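PDB 3UAM: chitin binding domain from Burkholderia pseudomallei, which probably binds chitin or a related polysaccharide and, as a member of the AA10 family of lytic polysaccharide mono-oxygenases, may cleave it oxidatively. Local coordinates for residues 50-60 with 69-77; 123-131 with 173-183. All coordinates share one frame; numbering follows the deposited sequence.

Contact 1. Residues 50-60 with 69-77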
ATOM      1  N   GLY A  50      -4.438  -0.569   8.313  1.00  8.13           N
ATOM      2  CA  GLY A  50      -5.255   0.503   8.856  1.00  8.14           C
ATOM      3  C   GLY A  50      -6.461   0.687   7.977  1.00  7.69           C
ATOM      4  O   GLY A  50      -6.669  -0.080   7.031  1.00  7.18           O
ATOM      5  N   GLY A  51      -7.236   1.726   8.263  1.00  7.68           N
ATOM      6  CA  GLY A  51      -8.475   1.974   7.539  1.00  7.55           C
ATOM      7  C   GLY A  51      -8.224   2.116   6.064  1.00  7.14           C
ATOM      8  O   GLY A  51      -7.252   2.755   5.658  1.00  6.91           O
ATOM      9  N   LYS A  52      -9.103   1.516   5.258  1.00  7.10           N
ATOM     10  CA  LYS A  52      -9.025   1.626   3.796  1.00  6.90           C
ATOM     11  C   LYS A  52      -9.597   2.953   3.261  1.00  7.24           C
ATOM     12  O   LYS A  52     -10.160   3.750   3.994  1.00  7.48           O
ATOM     13  CB  LYS A  52      -9.736   0.411   3.125  1.00  6.75           C
ATOM     14  CG  LYS A  52     -11.226   0.313   3.415  1.00  6.87           C
ATOM     15  CD  LYS A  52     -11.804  -1.006   2.918  1.00  6.77           C
ATOM     16  CE  LYS A  52     -13.220  -1.222   3.396  1.00  7.04           C
ATOM     17  NZ  LYS A  52     -13.824  -2.470   2.846  1.00  6.99           N
ATOM     18  N   PHE A  53      -9.431   3.162   1.961  1.00  7.56           N
ATOM     19  CA  PHE A  53      -9.940   4.333   1.222  1.00  7.89           C
ATOM     20  C   PHE A  53      -9.089   5.601   1.387  1.00  8.44           C
ATOM     21  O   PHE A  53      -9.582   6.723   1.203  1.00  9.06           O
ATOM     22  CB  PHE A  53     -11.424   4.636   1.504  1.00  8.10           C
ATOM     23  CG  PHE A  53     -12.358   3.477   1.338  1.00  7.86           C
ATOM     24  CD1 PHE A  53     -12.041   2.374   0.582  1.00  7.60           C
ATOM     25  CD2 PHE A  53     -13.606   3.520   1.931  1.00  8.16           C
ATOM     26  CE1 PHE A  53     -12.946   1.331   0.428  1.00  7.60           C
ATOM     27  CE2 PHE A  53     -14.514   2.494   1.777  1.00  8.22           C
ATOM     28  CZ  PHE A  53     -14.173   1.383   1.031  1.00  7.93           C
ATOM     29  N   PHE A  54      -7.800   5.427   1.691  1.00  8.42           N
ATOM     30  CA  PHE A  54      -6.824   6.470   1.387  1.00  8.69           C
ATOM     31  C   PHE A  54      -7.110   7.024  -0.023  1.00  8.58           C
ATOM     32  O   PHE A  54      -7.331   6.242  -0.945  1.00  8.44           O
ATOM     33  CB  PHE A  54      -5.414   5.882   1.465  1.00  8.68           C
ATOM     34  CG  PHE A  54      -4.335   6.852   1.130  1.00  8.96           C
ATOM     35  CD1 PHE A  54      -3.906   7.006  -0.173  1.00  9.14           C
ATOM     36  CD2 PHE A  54      -3.745   7.597   2.123  1.00  9.34           C
ATOM     37  CE1 PHE A  54      -2.907   7.913  -0.469  1.00  9.50           C
ATOM     38  CE2 PHE A  54      -2.749   8.494   1.832  1.00  9.72           C
ATOM     39  CZ  PHE A  54      -2.328   8.646   0.539  1.00  9.74           C
ATOM     40  N   PRO A  55      -7.082   8.359  -0.208  1.00  8.85           N
ATOM     41  CA  PRO A  55      -6.639   9.397   0.716  1.00  9.22           C
ATOM     42  C   PRO A  55      -7.735  10.016   1.579  1.00  9.66           C
ATOM     43  O   PRO A  55      -7.548  11.118   2.093  1.00 10.10           O
ATOM     44  CB  PRO A  55      -6.061  10.449  -0.238  1.00  9.67           C
ATOM     45  CG  PRO A  55      -6.969  10.391  -1.417  1.00  9.73           C
ATOM     46  CD  PRO A  55      -7.293   8.913  -1.563  1.00  9.13           C
ATOM     47  N   ALA A  56      -8.853   9.321   1.790  1.00  9.65           N
ATOM     48  CA  ALA A  56      -9.899   9.859   2.660  1.00 10.07           C
ATOM     49  C   ALA A  56      -9.313  10.020   4.075  1.00 10.27           C
ATOM     50  O   ALA A  56      -8.300   9.377   4.415  1.00  9.73           O
ATOM     51  CB  ALA A  56     -11.134   8.953   2.659  1.00  9.95           C
ATOM     52  N   THR A  57      -9.892  10.928   4.862  1.00 10.81           N
ATOM     53  CA  THR A  57      -9.443  11.152   6.244  1.00 11.28           C
ATOM     54  C   THR A  57     -10.538  10.852   7.281  1.00 11.79           C
ATOM     55  O   THR A  57     -10.493  11.389   8.415  1.00 13.26           O
ATOM     56  CB  THR A  57      -9.033  12.615   6.439  1.00 11.95           C
ATOM     57  OG1 THR A  57     -10.143  13.441   6.078  1.00 12.40           O
ATOM     58  CG2 THR A  57      -7.820  12.978   5.556  1.00 11.75           C
ATOM     59  N   GLN A  58     -11.553  10.082   6.902  1.00 11.29           N
ATOM     60  CA  GLN A  58     -12.728   9.857   7.754  1.00 11.67           C
ATOM     61  C   GLN A  58     -13.107   8.376   7.655  1.00 10.85           C
ATOM     62  O   GLN A  58     -12.855   7.745   6.627  1.00 10.26           O
ATOM     63  CB  GLN A  58     -13.916  10.713   7.285  1.00 12.47           C
ATOM     64  CG  GLN A  58     -14.603  10.121   6.045  1.00 12.58           C
ATOM     65  CD  GLN A  58     -15.448  11.113   5.249  1.00 13.47           C
ATOM     66  OE1 GLN A  58     -14.903  12.019   4.587  1.00 14.40           O
ATOM     67  NE2 GLN A  58     -16.773  10.932   5.276  1.00 13.64           N
ATOM     68  N   SER A  59     -13.735   7.842   8.695  1.00 10.77           N
ATOM     69  CA  SER A  59     -14.249   6.466   8.665  1.00 10.32           C
ATOM     70  C   SER A  59     -15.722   6.429   8.272  1.00 10.41           C
ATOM     71  O   SER A  59     -16.392   7.461   8.219  1.00 10.74           O
ATOM     72  CB  SER A  59     -14.102   5.818  10.043  1.00 10.58           C
ATOM     73  OG  SER A  59     -14.783   6.603  11.001  1.00 11.42           O
ATOM     74  N   GLY A  60     -16.220   5.223   8.030  1.00 10.08           N
ATOM     75  CA  GLY A  60     -17.642   4.992   7.812  1.00 10.49           C
ATOM     76  C   GLY A  60     -18.122   5.211   6.387  1.00 10.37           C
ATOM     77  O   GLY A  60     -19.316   5.078   6.115  1.00 10.80           O
ATOM     78  N   ASP A  69     -19.844  -3.808   0.622  1.00  8.65           N
ATOM     79  CA  ASP A  69     -18.566  -3.975   1.300  1.00  8.03           C
ATOM     80  C   ASP A  69     -18.603  -3.277   2.658  1.00  8.05           C
ATOM     81  O   ASP A  69     -19.340  -2.312   2.852  1.00  8.29           O
ATOM     82  CB  ASP A  69     -17.388  -3.463   0.462  1.00  7.53           C
ATOM     83  CG  ASP A  69     -16.856  -4.496  -0.515  1.00  7.40           C
ATOM     84  OD1 ASP A  69     -17.540  -5.526  -0.759  1.00  7.80           O
ATOM     85  OD2 ASP A  69     -15.747  -4.246  -1.080  1.00  7.03           O
ATOM     86  N   VAL A  70     -17.819  -3.793   3.598  1.00  7.83           N
ATOM     87  CA  VAL A  70     -17.774  -3.240   4.942  1.00  7.95           C
ATOM     88  C   VAL A  70     -17.170  -1.856   4.845  1.00  7.73           C
ATOM     89  O   VAL A  70     -16.186  -1.642   4.116  1.00  7.22           O
ATOM     90  CB  VAL A  70     -16.946  -4.128   5.892  1.00  7.91           C
ATOM     91  CG1 VAL A  70     -16.640  -3.391   7.196  1.00  8.01           C
ATOM     92  CG2 VAL A  70     -17.655  -5.466   6.112  1.00  8.31           C
ATOM     93  N   ALA A  71     -17.788  -0.911   5.543  1.00  8.08           N
ATOM     94  CA  ALA A  71     -17.337   0.498   5.544  1.00  8.07           C
ATOM     95  C   ALA A  71     -15.930   0.656   6.137  1.00  7.88           C
ATOM     96  O   ALA A  71     -15.498  -0.157   6.970  1.00  7.91           O
ATOM     97  CB  ALA A  71     -18.327   1.365   6.313  1.00  8.54           C
ATOM     98  N   ASN A  72     -15.212   1.689   5.704  1.00  7.80           N
ATOM     99  CA  ASN A  72     -13.820   1.838   6.146  1.00  7.76           C
ATOM    100  C   ASN A  72     -13.708   2.244   7.598  1.00  8.46           C
ATOM    101  O   ASN A  72     -14.588   2.899   8.149  1.00  8.97           O
ATOM    102  CB  ASN A  72     -13.009   2.789   5.259  1.00  7.44           C
ATOM    103  CG  ASN A  72     -13.399   4.244   5.401  1.00  7.78           C
ATOM    104  OD1 ASN A  72     -14.545   4.577   5.715  1.00  8.10           O
ATOM    105  ND2 ASN A  72     -12.436   5.132   5.132  1.00  7.61           N
ATOM    106  N   GLY A  73     -12.619   1.821   8.214  1.00  8.81           N
ATOM    107  CA  GLY A  73     -12.175   2.433   9.473  1.00  9.63           C
ATOM    108  C   GLY A  73     -11.406   3.700   9.158  1.00  9.88           C
ATOM    109  O   GLY A  73     -11.309   4.109   7.994  1.00  9.62           O
ATOM    110  N   MET A  74     -10.834   4.322  10.179  1.00 10.85           N
ATOM    111  CA  MET A  74     -10.085   5.577   9.972  1.00 11.38           C
ATOM    112  C   MET A  74      -8.807   5.329   9.192  1.00 10.52           C
ATOM    113  O   MET A  74      -7.980   4.524   9.602  1.00 10.54           O
ATOM    114  CB  MET A  74      -9.749   6.231  11.305  1.00 12.94           C
ATOM    115  CG  MET A  74      -9.085   7.613  11.182  1.00 14.09           C
ATOM    116  SD  MET A  74     -10.103   8.880  10.370  1.00 16.33           S
ATOM    117  CE  MET A  74     -11.194   9.360  11.702  1.00 17.42           C
ATOM    118  N   PRO A  75      -8.660   5.961   8.018  1.00  9.91           N
ATOM    119  CA  PRO A  75      -7.405   5.727   7.302  1.00  9.28           C
ATOM    120  C   PRO A  75      -6.189   6.323   8.042  1.00  9.25           C
ATOM    121  O   PRO A  75      -6.356   7.136   8.941  1.00  9.72           O
ATOM    122  CB  PRO A  75      -7.634   6.421   5.945  1.00  9.15           C
ATOM    123  CG  PRO A  75      -9.116   6.505   5.803  1.00  9.43           C
ATOM    124  CD  PRO A  75      -9.599   6.761   7.207  1.00 10.03           C
ATOM    125  N   PRO A  76      -4.976   5.895   7.691  1.00  8.73           N
ATOM    126  CA  PRO A  76      -3.803   6.415   8.389  1.00  8.98           C
ATOM    127  C   PRO A  76      -3.661   7.929   8.232  1.00  9.22           C
ATOM    128  O   PRO A  76      -3.837   8.448   7.136  1.00  8.91           O
ATOM    129  CB  PRO A  76      -2.641   5.712   7.699  1.00  8.63           C
ATOM    130  CG  PRO A  76      -3.247   4.493   7.082  1.00  8.33           C
ATOM    131  CD  PRO A  76      -4.615   4.916   6.661  1.00  8.30           C
ATOM    132  N   ARG A  77      -3.405   8.621   9.329  1.00  9.77           N
ATOM    133  CA  ARG A  77      -3.198  10.062   9.249  0.50 10.27           C
ATOM    134  C   ARG A  77      -1.898  10.407   8.518  1.00 10.16           C
ATOM    135  O   ARG A  77      -1.018   9.543   8.316  1.00  9.65           O
ATOM    136  CB  ARG A  77      -3.265  10.731  10.627  0.50 11.13           C
ATOM    137  CG  ARG A  77      -2.171  10.419  11.642  0.50 11.47           C
ATOM    138  CD  ARG A  77      -2.470  11.243  12.894  0.50 12.40           C
ATOM    139  NE  ARG A  77      -1.477  11.163  13.965  0.50 13.00           N
ATOM    140  CZ  ARG A  77      -0.386  11.920  14.032  0.50 13.49           C
ATOM    141  NH1 ARG A  77      -0.114  12.781  13.066  0.50 13.59           N
ATOM    142  NH2 ARG A  77       0.454  11.793  15.043  0.50 13.97           N
TER
HETATM  143  O   HOH W   1     -14.028  -2.236   0.191  1.00  5.56           O

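Contact 2. Residues 123-131 with 173-183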
ATOM      1  N   PRO A 123      -4.870 -15.074   2.879  1.00 10.71           N
ATOM      2  CA  PRO A 123      -5.280 -13.843   2.224  1.00  9.61           C
ATOM      3  C   PRO A 123      -6.739 -13.513   2.413  1.00  9.16           C
ATOM      4  O   PRO A 123      -7.578 -14.388   2.514  1.00  9.39           O
ATOM      5  CB  PRO A 123      -4.958 -14.091   0.727  1.00  9.68           C
ATOM      6  CG  PRO A 123      -4.787 -15.573   0.599  1.00 10.48           C
ATOM      7  CD  PRO A 123      -4.270 -16.031   1.930  1.00 11.00           C
ATOM      8  N   HIS A 124      -7.016 -12.229   2.506  1.00  8.21           N
ATOM      9  CA  HIS A 124      -8.381 -11.714   2.652  1.00  7.88           C
ATOM     10  C   HIS A 124      -9.138 -11.690   1.353  1.00  7.60           C
ATOM     11  O   HIS A 124      -8.543 -11.632   0.260  1.00  7.41           O
ATOM     12  CB  HIS A 124      -8.296 -10.273   3.146  1.00  7.44           C
ATOM     13  CG  HIS A 124      -8.120 -10.141   4.627  1.00  7.63           C
ATOM     14  ND1 HIS A 124      -9.079 -10.497   5.490  1.00  8.09           N
ATOM     15  CD2 HIS A 124      -7.052  -9.664   5.384  1.00  7.63           C
ATOM     16  CE1 HIS A 124      -8.661 -10.245   6.753  1.00  8.35           C
ATOM     17  NE2 HIS A 124      -7.419  -9.721   6.684  1.00  8.06           N
ATOM     18  N   LYS A 125     -10.465 -11.699   1.450  1.00  7.54           N
ATOM     19  CA  LYS A 125     -11.315 -11.275   0.318  1.00  7.23           C
ATOM     20  C   LYS A 125     -10.959  -9.847  -0.097  1.00  6.49           C
ATOM     21  O   LYS A 125     -10.980  -8.956   0.715  1.00  6.21           O
ATOM     22  CB  LYS A 125     -12.784 -11.330   0.705  1.00  7.61           C
ATOM     23  CG  LYS A 125     -13.313 -12.732   0.897  1.00  8.29           C
ATOM     24  CD  LYS A 125     -14.778 -12.734   1.297  1.00  8.72           C
ATOM     25  CE  LYS A 125     -15.304 -14.158   1.454  1.00  9.46           C
ATOM     26  NZ  LYS A 125     -16.759 -14.209   1.789  1.00 10.03           N
ATOM     27  N   THR A 126     -10.633  -9.642  -1.361  1.00  6.16           N
ATOM     28  CA  THR A 126     -10.043  -8.380  -1.828  1.00  5.66           C
ATOM     29  C   THR A 126     -10.970  -7.582  -2.748  1.00  5.56           C
ATOM     30  O   THR A 126     -11.462  -8.116  -3.726  1.00  5.80           O
ATOM     31  CB  THR A 126      -8.774  -8.671  -2.611  1.00  5.54           C
ATOM     32  OG1 THR A 126      -7.860  -9.386  -1.779  1.00  5.60           O
ATOM     33  CG2 THR A 126      -8.127  -7.370  -3.129  1.00  5.24           C
ATOM     34  N   ARG A 127     -11.177  -6.300  -2.456  1.00  5.30           N
ATOM     35  CA  ARG A 127     -11.916  -5.439  -3.379  1.00  5.36           C
ATOM     36  C   ARG A 127     -11.016  -4.879  -4.464  1.00  5.27           C
ATOM     37  O   ARG A 127     -11.382  -4.883  -5.619  1.00  5.47           O
ATOM     38  CB  ARG A 127     -12.642  -4.299  -2.652  1.00  5.31           C
ATOM     39  CG  ARG A 127     -13.504  -3.444  -3.569  1.00  5.50           C
ATOM     40  CD  ARG A 127     -14.453  -4.273  -4.430  1.00  5.86           C
ATOM     41  NE  ARG A 127     -15.314  -5.130  -3.627  1.00  6.09           N
ATOM     42  CZ  ARG A 127     -15.981  -6.192  -4.082  1.00  6.46           C
ATOM     43  NH1 ARG A 127     -15.859  -6.578  -5.340  1.00  6.62           N
ATOM     44  NH2 ARG A 127     -16.729  -6.915  -3.253  1.00  6.75           N
ATOM     45  N   ARG A 128      -9.838  -4.401  -4.085  1.00  5.09           N
ATOM     46  CA  ARG A 128      -8.913  -3.798  -5.040  1.00  5.11           C
ATOM     47  C   ARG A 128      -7.471  -3.718  -4.511  1.00  4.95           C
ATOM     48  O   ARG A 128      -7.209  -3.900  -3.319  1.00  4.75           O
ATOM     49  CB  ARG A 128      -9.402  -2.402  -5.445  1.00  5.27           C
ATOM     50  CG  ARG A 128      -9.321  -1.369  -4.328  1.00  5.20           C
ATOM     51  CD  ARG A 128      -9.747   0.052  -4.720  1.00  5.44           C
ATOM     52  NE  ARG A 128     -11.146   0.133  -5.153  1.00  5.77           N
ATOM     53  CZ  ARG A 128     -12.195  -0.004  -4.342  1.00  5.92           C
ATOM     54  NH1 ARG A 128     -12.026  -0.261  -3.046  1.00  5.71           N
ATOM     55  NH2 ARG A 128     -13.424   0.098  -4.829  1.00  6.34           N
ATOM     56  N   TRP A 129      -6.552  -3.464  -5.444  1.00  5.09           N
ATOM     57  CA  TRP A 129      -5.219  -3.003  -5.161  1.00  5.10           C
ATOM     58  C   TRP A 129      -5.078  -1.705  -5.900  1.00  5.23           C
ATOM     59  O   TRP A 129      -5.529  -1.583  -7.037  1.00  5.35           O
ATOM     60  CB  TRP A 129      -4.181  -3.949  -5.728  1.00  5.31           C
ATOM     61  CG  TRP A 129      -4.149  -5.319  -5.144  1.00  5.54           C
ATOM     62  CD1 TRP A 129      -3.275  -5.820  -4.183  1.00  5.62           C
ATOM     63  CD2 TRP A 129      -5.003  -6.438  -5.504  1.00  5.92           C
ATOM     64  NE1 TRP A 129      -3.525  -7.151  -3.942  1.00  5.84           N
ATOM     65  CE2 TRP A 129      -4.548  -7.581  -4.698  1.00  6.09           C
ATOM     66  CE3 TRP A 129      -6.042  -6.617  -6.404  1.00  6.21           C
ATOM     67  CZ2 TRP A 129      -5.142  -8.827  -4.796  1.00  6.48           C
ATOM     68  CZ3 TRP A 129      -6.637  -7.880  -6.493  1.00  6.69           C
ATOM     69  CH2 TRP A 129      -6.189  -8.960  -5.692  1.00  6.81           C
ATOM     70  N   THR A 130      -4.449  -0.732  -5.261  1.00  5.26           N
ATOM     71  CA  THR A 130      -4.292   0.598  -5.810  1.00  5.56           C
ATOM     72  C   THR A 130      -2.824   1.000  -5.653  1.00  5.50           C
ATOM     73  O   THR A 130      -2.183   0.627  -4.649  1.00  5.26           O
ATOM     74  CB  THR A 130      -5.152   1.623  -5.057  1.00  5.81           C
ATOM     75  OG1 THR A 130      -6.547   1.314  -5.226  1.00  6.25           O
ATOM     76  CG2 THR A 130      -4.923   2.985  -5.659  1.00  6.31           C
ATOM     77  N   TYR A 131      -2.302   1.709  -6.651  1.00  5.64           N
ATOM     78  CA  TYR A 131      -0.936   2.197  -6.634  1.00  5.73           C
ATOM     79  C   TYR A 131      -0.944   3.712  -6.809  1.00  6.02           C
ATOM     80  O   TYR A 131      -1.441   4.219  -7.783  1.00  6.29           O
ATOM     81  CB  TYR A 131      -0.106   1.511  -7.705  1.00  5.87           C
ATOM     82  CG  TYR A 131      -0.077   0.011  -7.509  1.00  5.74           C
ATOM     83  CD1 TYR A 131       0.887  -0.567  -6.694  1.00  5.65           C
ATOM     84  CD2 TYR A 131      -1.025  -0.816  -8.099  1.00  5.73           C
ATOM     85  CE1 TYR A 131       0.924  -1.928  -6.485  1.00  5.64           C
ATOM     86  CE2 TYR A 131      -0.984  -2.186  -7.901  1.00  5.78           C
ATOM     87  CZ  TYR A 131      -0.004  -2.736  -7.078  1.00  5.64           C
ATOM     88  OH  TYR A 131       0.075  -4.090  -6.820  1.00  5.77           O
ATOM     89  N   LEU A 173     -12.752 -13.429  -5.115  1.00 10.36           N
ATOM     90  CA  LEU A 173     -12.156 -12.340  -4.336  1.00  9.50           C
ATOM     91  C   LEU A 173     -10.876 -12.688  -3.586  1.00  9.30           C
ATOM     92  O   LEU A 173     -10.154 -11.770  -3.186  1.00  8.69           O
ATOM     93  CB  LEU A 173     -13.174 -11.725  -3.357  1.00  9.21           C
ATOM     94  CG  LEU A 173     -14.460 -11.183  -4.010  1.00  9.35           C
ATOM     95  CD1 LEU A 173     -15.432 -10.648  -2.960  1.00  9.29           C
ATOM     96  CD2 LEU A 173     -14.144 -10.120  -5.047  1.00  8.87           C
ATOM     97  N   ILE A 174     -10.588 -13.968  -3.358  1.00  9.49           N
ATOM     98  CA  ILE A 174      -9.418 -14.296  -2.517  1.00  9.43           C
ATOM     99  C   ILE A 174      -8.230 -14.761  -3.359  1.00  9.39           C
ATOM    100  O   ILE A 174      -8.341 -15.764  -4.050  1.00  9.93           O
ATOM    101  CB  ILE A 174      -9.698 -15.406  -1.488  1.00  9.94           C
ATOM    102  CG1 ILE A 174     -10.947 -15.087  -0.637  1.00 10.01           C
ATOM    103  CG2 ILE A 174      -8.460 -15.600  -0.588  1.00  9.94           C
ATOM    104  CD1 ILE A 174     -11.378 -16.268   0.228  1.00 10.66           C
ATOM    105  N   PRO A 175      -7.094 -14.050  -3.289  1.00  8.88           N
ATOM    106  CA  PRO A 175      -5.876 -14.537  -3.945  1.00  9.05           C
ATOM    107  C   PRO A 175      -5.558 -15.975  -3.548  1.00  9.80           C
ATOM    108  O   PRO A 175      -5.714 -16.338  -2.381  1.00  9.89           O
ATOM    109  CB  PRO A 175      -4.785 -13.602  -3.418  1.00  8.58           C
ATOM    110  CG  PRO A 175      -5.500 -12.353  -3.027  1.00  8.09           C
ATOM    111  CD  PRO A 175      -6.861 -12.793  -2.553  1.00  8.31           C
ATOM    112  N   GLN A 176      -5.148 -16.779  -4.521  1.00 10.34           N
ATOM    113  CA  GLN A 176      -4.746 -18.166  -4.292  1.00 11.14           C
ATOM    114  C   GLN A 176      -3.208 -18.282  -4.280  1.00 11.29           C
ATOM    115  O   GLN A 176      -2.639 -19.375  -4.083  1.00 12.17           O
ATOM    116  CB  GLN A 176      -5.354 -19.073  -5.383  1.00 11.69           C
ATOM    117  N   GLY A 177      -2.535 -17.157  -4.471  1.00 10.64           N
ATOM    118  CA  GLY A 177      -1.081 -17.120  -4.497  1.00 10.68           C
ATOM    119  C   GLY A 177      -0.631 -15.684  -4.570  1.00  9.92           C
ATOM    120  O   GLY A 177      -1.437 -14.768  -4.389  1.00  9.37           O
ATOM    121  N   GLU A 178       0.653 -15.484  -4.812  1.00  9.95           N
ATOM    122  CA  GLU A 178       1.186 -14.154  -5.045  1.00  9.43           C
ATOM    123  C   GLU A 178       0.350 -13.413  -6.090  1.00  9.02           C
ATOM    124  O   GLU A 178      -0.027 -13.981  -7.117  1.00  9.36           O
ATOM    125  CB  GLU A 178       2.634 -14.236  -5.544  1.00 10.00           C
ATOM    126  CG  GLU A 178       3.656 -14.548  -4.441  1.00 10.49           C
ATOM    127  CD  GLU A 178       5.070 -14.686  -4.977  1.00 11.16           C
ATOM    128  OE1 GLU A 178       5.306 -14.290  -6.157  1.00 11.77           O
ATOM    129  OE2 GLU A 178       5.941 -15.204  -4.249  1.00 11.73           O
ATOM    130  N   THR A 179       0.077 -12.144  -5.815  1.00  8.22           N
ATOM    131  CA  THR A 179      -0.549 -11.264  -6.791  1.00  7.93           C
ATOM    132  C   THR A 179       0.549 -10.510  -7.553  1.00  7.92           C
ATOM    133  O   THR A 179       1.367  -9.809  -6.951  1.00  7.67           O
ATOM    134  CB  THR A 179      -1.469 -10.242  -6.121  1.00  7.36           C
ATOM    135  OG1 THR A 179      -2.402 -10.925  -5.266  1.00  7.41           O
ATOM    136  CG2 THR A 179      -2.214  -9.390  -7.200  1.00  7.22           C
ATOM    137  N   ILE A 180       0.549 -10.652  -8.870  1.00  8.23           N
ATOM    138  CA  ILE A 180       1.532 -10.025  -9.729  1.00  8.39           C
ATOM    139  C   ILE A 180       0.880  -8.971 -10.634  1.00  8.30           C
ATOM    140  O   ILE A 180       0.033  -9.290 -11.474  1.00  8.41           O
ATOM    141  CB  ILE A 180       2.227 -11.082 -10.574  1.00  9.13           C
ATOM    142  CG1 ILE A 180       2.837 -12.130  -9.637  1.00  9.49           C
ATOM    143  CG2 ILE A 180       3.313 -10.461 -11.443  1.00  9.35           C
ATOM    144  CD1 ILE A 180       2.710 -13.518 -10.184  1.00 10.34           C
ATOM    145  N   HIS A 181       1.286  -7.720 -10.451  1.00  8.07           N
ATOM    146  CA  HIS A 181       0.778  -6.596 -11.235  1.00  8.17           C
ATOM    147  C   HIS A 181       1.900  -6.009 -12.018  1.00  8.83           C
ATOM    148  O   HIS A 181       3.041  -6.050 -11.565  1.00  8.97           O
ATOM    149  CB  HIS A 181       0.185  -5.549 -10.314  1.00  7.45           C
ATOM    150  CG  HIS A 181      -1.093  -6.003  -9.632  1.00  7.07           C
ATOM    151  ND1 HIS A 181      -1.384  -5.697  -8.355  1.00  6.57           N
ATOM    152  CD2 HIS A 181      -2.166  -6.758 -10.111  1.00  7.23           C
ATOM    153  CE1 HIS A 181      -2.593  -6.212  -8.038  1.00  6.50           C
ATOM    154  NE2 HIS A 181      -3.062  -6.873  -9.105  1.00  6.90           N
ATOM    155  N   GLU A 182       1.598  -5.455 -13.183  1.00  9.58           N
ATOM    156  CA  GLU A 182       2.622  -4.810 -14.013  1.00 10.46           C
ATOM    157  C   GLU A 182       2.073  -3.542 -14.632  1.00 10.33           C
ATOM    158  O   GLU A 182       0.974  -3.536 -15.183  1.00 10.64           O
ATOM    159  CB  GLU A 182       3.124  -5.750 -15.129  1.00 11.94           C
ATOM    160  CG  GLU A 182       4.283  -5.171 -15.956  1.00 13.18           C
ATOM    161  CD  GLU A 182       5.056  -6.231 -16.735  1.00 14.73           C
ATOM    162  OE1 GLU A 182       4.398  -7.082 -17.364  1.00 15.91           O
ATOM    163  OE2 GLU A 182       6.326  -6.234 -16.698  1.00 15.85           O
ATOM    164  N   PHE A 183       2.849  -2.473 -14.557  1.00 10.01           N
ATOM    165  CA  PHE A 183       2.485  -1.217 -15.201  1.00  9.98           C
ATOM    166  C   PHE A 183       3.729  -0.386 -15.500  1.00 10.04           C
ATOM    167  O   PHE A 183       4.826  -0.725 -15.064  1.00  9.89           O
ATOM    168  CB  PHE A 183       1.509  -0.431 -14.318  1.00  9.44           C
ATOM    169  CG  PHE A 183       1.891  -0.379 -12.864  1.00  8.81           C
ATOM    170  CD1 PHE A 183       2.790   0.554 -12.404  1.00  8.85           C
ATOM    171  CD2 PHE A 183       1.291  -1.238 -11.941  1.00  8.40           C
ATOM    172  CE1 PHE A 183       3.115   0.620 -11.058  1.00  8.43           C
ATOM    173  CE2 PHE A 183       1.622  -1.187 -10.590  1.00  7.96           C
ATOM    174  CZ  PHE A 183       2.535  -0.256 -10.149  1.00  7.96           C
TER

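Contact 1. Residues 50-60 with 69-77
Asn72 reaches into the turn of 50-60 and ties two of its carbonyls together. Its CB lies 3.5 Å from Phe53 CD2, and Lys52 CG packs on the same CB from another direction. CG follows between the backbone N and the carbonyl carbon (chi1 71°), which carries the amide in among the backbone of 50-60, its plane 27° from that of the Phe53 ring. At the tip, ND2 gives one hydrogen bond to Lys52 O (2.9 Å), close to the amide plane. Its second, to Gln58 O (3.0 Å), is more bent, and that oxygen is tilted from the amide plane. OD1 accepts from Leu61 N, so both ends of the amide are held and its rotation is fixed. Asn72 O receives Gly60 N at 2.8 Å, nearly straight.

Lys52 runs extended to Val70 O, 2.8 Å from NZ; Val200 O and Thr203 O also bind this NZ, and a water links it to Asp69 OD2, itself salt-bridged to Arg127. Three carbonyls and the water thus lie round the amine of this buried residue. Gly51 CA approaches Gly73 O at 3.6 Å, while Pro75 CG packs against Ala56 O, 3.3 Å away, and Met74 SD sits 3.2 Å from Thr57 O. Side-chain-to-backbone bonds from Asn72 and Lys52 hold together the long loop after strand 49-51, at an edge of the beta sandwich expected of an AA10-type domain.

Contact 2. Residues 123-131 with 173-183
Tyr131 and His181 supply the polar link between the two strands: OH and ND1 lie 2.7 Å apart, the hydroxyl meeting the imidazole at its edge and in its plane. Nearer the start of both segments, Thr126 N donates to Leu173 O (2.8 Å), where the chain leaves helix 169-173. Trp129 NE1 and Thr179 OG1 both bond to Tyr120 OH.

Ring contacts come next. His181 CG, anti to the carbonyl carbon (chi1 -69°), carries the imidazole in between Trp129 and Tyr131. Its edge meets the five-membered ring of Trp129 in a T-shaped pair, planes at 74°, with CE1 3.4 Å from Trp129 CG. The same indole face takes a CH-pi contact from Thr179 CG2, whereas Thr126 CG2 lies over the opposite face. Phe183 CE2 sits over the centre of the Tyr131 ring.

Apolar packing closes the other end, with Pro123 CG 3.9 Å from Ile174 CG2 and Pro175 CG at the indole edge, 4.0 Å from Trp129 CZ2.

With axes 10.4 Å apart and 39° from parallel, strands 128-131 and 179-183 face each other across the interior between two sheets; strand 113-121 flanks the cluster through Ile116 and Tyr120, and strand 155-158 through Tyr157.

In the fold
Contact 1 is complete along the chain before contact 2 opens, and their centres lie about 19 Å apart within the same LPMO domain. Contact 1 organises the loop region after strand 49-51, at the border of the six-stranded mixed sheet; contact 2 spans from strand 126-133 of that sheet to strand 179-184 of the three-stranded one, buried between the two sheets. They touch directly: Asp69 OD2 forms a salt bridge with Arg127 NE (2.7 Å), and Phe53 CE1 packs against Arg128 NH1. The chain corner at Arg127 therefore joins the loop to the buried core, so the long loop is fastened to the sheets as well as to itself.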